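Local coordinates for ftsY (Mycoplasma mycoides, PDB 1ZU4), which is a signal recognition particle receptor of the SRP54-type GTPase family, built from a helical bundle domain and a P-loop-type GTPase domain, at residues E230-D236 / V256-T262; V244-E248 / A275-L280. One frame throughout, in Å; residues are numbered along the deposited sequence.

Contact 1. Residues E230-D236 / V256-T262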
# COMPACT_ATOMS: atom_id res chain seq x y z
N GLU A 230 -2.65 8.91 10.19
CA GLU A 230 -2.79 8.26 8.89
C GLU A 230 -4.12 7.53 8.82
O GLU A 230 -4.63 7.04 9.83
CB GLU A 230 -1.64 7.23 8.68
CG GLU A 230 -0.18 7.86 8.70
CD GLU A 230 0.15 8.63 7.45
OE1 GLU A 230 -0.55 8.50 6.40
OE2 GLU A 230 1.16 9.37 7.50
N VAL A 231 -4.65 7.44 7.60
CA VAL A 231 -5.83 6.67 7.26
C VAL A 231 -5.37 5.83 6.07
O VAL A 231 -5.19 6.35 4.96
CB VAL A 231 -7.06 7.62 6.90
CG1 VAL A 231 -8.31 6.81 6.53
CG2 VAL A 231 -7.40 8.56 8.06
N LEU A 232 -5.16 4.54 6.32
CA LEU A 232 -4.44 3.75 5.36
C LEU A 232 -5.37 2.75 4.66
O LEU A 232 -6.00 1.91 5.28
CB LEU A 232 -3.21 3.07 6.01
CG LEU A 232 -2.14 4.01 6.60
CD1 LEU A 232 -1.16 3.25 7.48
CD2 LEU A 232 -1.35 4.79 5.53
N LEU A 233 -5.45 2.91 3.34
CA LEU A 233 -6.23 2.01 2.49
C LEU A 233 -5.45 0.78 1.97
O LEU A 233 -4.35 0.91 1.46
CB LEU A 233 -6.77 2.85 1.31
CG LEU A 233 -7.69 2.18 0.27
CD1 LEU A 233 -8.89 1.69 0.98
CD2 LEU A 233 -8.06 3.17 -0.89
N VAL A 234 -6.03 -0.41 2.06
CA VAL A 234 -5.34 -1.62 1.65
C VAL A 234 -5.76 -1.94 0.22
O VAL A 234 -6.94 -2.01 -0.11
CB VAL A 234 -5.60 -2.84 2.59
CG1 VAL A 234 -4.94 -4.11 2.05
CG2 VAL A 234 -5.03 -2.58 3.98
N ILE A 235 -4.78 -2.10 -0.64
CA ILE A 235 -5.08 -2.58 -1.96
C ILE A 235 -4.34 -3.86 -2.11
O ILE A 235 -3.12 -3.88 -1.93
CB ILE A 235 -4.60 -1.59 -3.05
CG1 ILE A 235 -5.32 -0.23 -2.88
CG2 ILE A 235 -4.86 -2.18 -4.40
CD1 ILE A 235 -4.81 0.86 -3.83
N ASP A 236 -5.06 -4.91 -2.47
CA ASP A 236 -4.51 -6.20 -2.95
C ASP A 236 -3.95 -6.18 -4.39
O ASP A 236 -4.71 -6.20 -5.40
CB ASP A 236 -5.64 -7.26 -2.87
CG ASP A 236 -5.16 -8.68 -3.11
OD1 ASP A 236 -4.09 -8.94 -3.72
OD2 ASP A 236 -5.90 -9.58 -2.67
N VAL A 256 -8.32 9.35 2.81
CA VAL A 256 -7.25 8.36 2.82
C VAL A 256 -5.96 9.15 2.70
O VAL A 256 -5.90 10.06 1.87
CB VAL A 256 -7.40 7.38 1.61
CG1 VAL A 256 -6.14 6.46 1.44
CG2 VAL A 256 -8.73 6.53 1.70
N SER A 257 -4.97 8.85 3.54
CA SER A 257 -3.67 9.60 3.51
C SER A 257 -2.59 8.77 2.86
O SER A 257 -1.57 9.32 2.47
CB SER A 257 -3.18 9.98 4.94
OG SER A 257 -2.97 8.79 5.72
N GLY A 258 -2.82 7.46 2.70
CA GLY A 258 -1.85 6.60 2.10
C GLY A 258 -2.37 5.20 1.83
O GLY A 258 -3.48 4.84 2.24
N ILE A 259 -1.56 4.41 1.17
CA ILE A 259 -1.91 3.07 0.70
C ILE A 259 -0.92 2.01 1.25
O ILE A 259 0.29 2.23 1.33
CB ILE A 259 -1.91 2.99 -0.87
CG1 ILE A 259 -2.88 3.99 -1.55
CG2 ILE A 259 -2.20 1.57 -1.41
CD1 ILE A 259 -4.27 3.94 -1.09
N ILE A 260 -1.46 0.84 1.56
CA ILE A 260 -0.72 -0.36 1.87
C ILE A 260 -1.02 -1.33 0.72
O ILE A 260 -2.13 -1.76 0.59
CB ILE A 260 -1.19 -1.01 3.19
CG1 ILE A 260 -1.06 -0.01 4.39
CG2 ILE A 260 -0.42 -2.27 3.48
CD1 ILE A 260 -1.47 -0.67 5.72
N LEU A 261 -0.02 -1.64 -0.09
CA LEU A 261 -0.11 -2.51 -1.26
C LEU A 261 0.33 -3.91 -0.83
O LEU A 261 1.47 -4.11 -0.54
CB LEU A 261 0.86 -1.99 -2.35
CG LEU A 261 0.80 -2.77 -3.68
CD1 LEU A 261 -0.60 -2.75 -4.31
CD2 LEU A 261 1.86 -2.27 -4.67
N THR A 262 -0.60 -4.86 -0.78
CA THR A 262 -0.32 -6.19 -0.28
C THR A 262 -0.20 -7.15 -1.42
O THR A 262 -0.61 -6.85 -2.56
CB THR A 262 -1.46 -6.70 0.62
OG1 THR A 262 -2.69 -6.72 -0.14
CG2 THR A 262 -1.62 -5.80 1.83

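Contact 2. Residues V244-E248 / A275-L280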
# COMPACT_ATOMS: atom_id res chain seq x y z
N VAL A 244 -7.44 -1.36 -8.21
CA VAL A 244 -7.12 0.08 -8.30
C VAL A 244 -8.40 0.92 -8.44
O VAL A 244 -8.58 1.95 -7.73
CB VAL A 244 -6.12 0.37 -9.45
CG1 VAL A 244 -5.84 1.81 -9.59
CG2 VAL A 244 -4.80 -0.40 -9.22
N ILE A 245 -9.27 0.50 -9.35
CA ILE A 245 -10.56 1.21 -9.55
C ILE A 245 -11.42 1.15 -8.28
O ILE A 245 -11.97 2.15 -7.83
CB ILE A 245 -11.30 0.67 -10.80
CG1 ILE A 245 -10.52 1.01 -12.08
CG2 ILE A 245 -12.78 1.15 -10.90
CD1 ILE A 245 -10.81 -0.01 -13.23
N GLN A 246 -11.48 -0.02 -7.66
CA GLN A 246 -12.24 -0.17 -6.43
C GLN A 246 -11.65 0.69 -5.31
O GLN A 246 -12.43 1.28 -4.54
CB GLN A 246 -12.25 -1.64 -6.00
CG GLN A 246 -13.09 -2.50 -6.91
CD GLN A 246 -14.48 -2.68 -6.36
OE1 GLN A 246 -14.63 -2.99 -5.17
NE2 GLN A 246 -15.51 -2.51 -7.21
N ALA A 247 -10.32 0.77 -5.23
CA ALA A 247 -9.66 1.60 -4.21
C ALA A 247 -10.00 3.07 -4.45
O ALA A 247 -10.28 3.77 -3.52
CB ALA A 247 -8.17 1.39 -4.20
N GLU A 248 -10.04 3.52 -5.72
CA GLU A 248 -10.51 4.88 -6.00
C GLU A 248 -11.95 5.14 -5.49
O GLU A 248 -12.27 6.21 -4.99
CB GLU A 248 -10.39 5.23 -7.50
CG GLU A 248 -10.89 6.68 -7.85
CD GLU A 248 -10.04 7.83 -7.25
OE1 GLU A 248 -9.15 7.60 -6.42
OE2 GLU A 248 -10.31 9.02 -7.62
N ALA A 275 -0.12 2.55 -11.81
CA ALA A 275 -1.56 2.66 -11.98
C ALA A 275 -2.15 3.34 -10.74
O ALA A 275 -3.01 4.18 -10.88
CB ALA A 275 -2.20 1.23 -12.21
N ILE A 276 -1.68 2.97 -9.54
CA ILE A 276 -2.16 3.57 -8.30
C ILE A 276 -1.87 5.08 -8.27
O ILE A 276 -2.75 5.91 -8.04
CB ILE A 276 -1.56 2.83 -7.04
CG1 ILE A 276 -2.22 1.44 -6.90
CG2 ILE A 276 -1.75 3.67 -5.76
CD1 ILE A 276 -1.44 0.46 -6.04
N LYS A 277 -0.61 5.42 -8.49
CA LYS A 277 -0.16 6.81 -8.56
C LYS A 277 -1.06 7.61 -9.54
O LYS A 277 -1.51 8.69 -9.19
CB LYS A 277 1.31 6.81 -8.98
CG LYS A 277 1.88 8.13 -9.43
CD LYS A 277 1.81 9.11 -8.28
CE LYS A 277 1.92 10.53 -8.79
NZ LYS A 277 2.89 10.67 -9.94
N GLU A 278 -1.33 7.06 -10.73
CA GLU A 278 -2.15 7.78 -11.73
C GLU A 278 -3.62 7.92 -11.30
O GLU A 278 -4.14 9.03 -11.24
CB GLU A 278 -2.08 7.10 -13.11
CG GLU A 278 -2.93 7.77 -14.20
CD GLU A 278 -2.42 9.13 -14.56
OE1 GLU A 278 -1.20 9.37 -14.50
OE2 GLU A 278 -3.28 9.97 -14.87
N LEU A 279 -4.28 6.81 -11.00
CA LEU A 279 -5.68 6.87 -10.70
C LEU A 279 -6.02 7.53 -9.36
O LEU A 279 -6.96 8.29 -9.33
CB LEU A 279 -6.37 5.50 -10.78
CG LEU A 279 -7.89 5.62 -11.06
CD1 LEU A 279 -8.13 6.05 -12.52
CD2 LEU A 279 -8.67 4.33 -10.75
N LEU A 280 -5.29 7.22 -8.28
CA LEU A 280 -5.62 7.67 -6.92
C LEU A 280 -4.89 8.89 -6.51
O LEU A 280 -5.44 9.68 -5.78
CB LEU A 280 -5.34 6.57 -5.84
CG LEU A 280 -6.39 5.42 -5.83
CD1 LEU A 280 -6.06 4.38 -6.88
CD2 LEU A 280 -6.45 4.74 -4.47
O HOH W 1 -7.89 9.42 -4.63

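Contact 1. Residues E230-D236 / V256-T262
Ser257 holds OG between its own backbone N and carbonyl carbon (chi1 60°), and Glu230 bends back at chi2 (-75°) to meet it. The serine hydroxyl donates a hydrogen bond to Glu230 OE1, with OG 2.5 Å from that oxygen. It arrives on the anti side, out of the carboxylate plane. Ser257 OG also accepts the N-H of Val231 at 2.9 Å, so the hydroxyl is gripped twice. Lys285 forms a salt bridge with the same Glu230 OE1, which would favour its negative charge. Ser257 N then bonds Val231 O, while Gly258 N reaches that oxygen only weakly.

Beyond this the two strands run parallel, from Leu232 beside Gly258 to Asp236 beside Thr262. They are the two strands of a beta-alpha-beta unit, neighbours inside the sheet, joined through crossover helix 241-250. The ladder includes Ile260 N to Leu233 O at 2.9 Å and Thr262 N to Ile235 O at 2.9 Å.

On the face of Leu233 and Ile235, Ile259 uses both branches. Its CD1 lies 3.6 Å from Leu233 CB, the two side chains lying side by side. Its CG2 meets Ile235 CD1 at 3.6 Å. On the other face, Val234 CG1 touches Thr262 CG2 at 3.7 Å, the side chains nearly perpendicular. Met125 of helix 118-131 covers Leu232 and Ile260 there.

Contact 2. Residues V244-E248 / A275-L280
Val244 points from helix 241-250 toward helix 272-280 and enters it as a knob into a hole. The hole is formed by Ala275, Ile276, Leu279 and Leu280. The two methyls divide the work. CG1, anti to the backbone N (chi1 178°), lies 3.7 Å from Leu280 CD1 and also touches Leu279 CB. CG2 lies 3.9 Å from Ile276 CG1 and reaches more loosely to Ala275 CB. The valine is inclined to both Ile276 and Leu280, neither in line with them nor square across.

Leu280 touches three residues of the facing helix. Its CD1 branch lies against Val244, while CD2 rests 3.8 Å from Ala247 CB. Glu248 passes it in the opposite direction, alongside, and brings OE1 to 3.6 Å from Leu280 CG. This is a van der Waals contact. The carboxylate is placed by a chain that leaves anti to the backbone N and bends at chi2 (67°). No direct hydrogen bond joins the segments. One water spans them instead, donating to Glu248 OE1 at 2.8 Å and to Leu280 O at 2.7 Å.

Leu279 covers the more exposed flank. Its CD2 lies 3.8 Å from Glu248 CB and also packs on Ile245, whose side chain it crosses at a slant.

The segment axes are 9.7 Å apart and run in roughly the same direction, 35° from parallel. Both helices lie on one face of the central sheet of the GTPase domain. Ala247 rests on Leu233 and Ile235 of strand 230-236. Ile276 reaches Ile235 and Leu261, and Leu280 touches Ile259 of strand 258-262. On helix 272-280, Glu278 and Lys277 touch helix 51-64, and Lys277 NZ bonds the carbonyls of Tyr86 and Asp88.

How the contacts relate
Contact 1 lies deep in the sheet and contact 2 in the helix layer over one of its faces. Their centres are 11 Å apart. Helix 241-250, half of contact 2, connects the two strands of contact 1. The layers touch directly: Ile235 CD1 is 3.4 Å from Ala247 CB, and Leu261 CD1 is 3.7 Å from Ile276 CD1. Contact 1 is held by a backbone hydrogen-bond ladder with a polar cluster at one end. Contact 2 depends on interlocking apolar side chains and one bridging water. Contact 1 is mostly buried, with only partial exposure at its ends, whereas contact 2 runs from a buried side facing the strands to an exposed edge at Ile245 and Leu279.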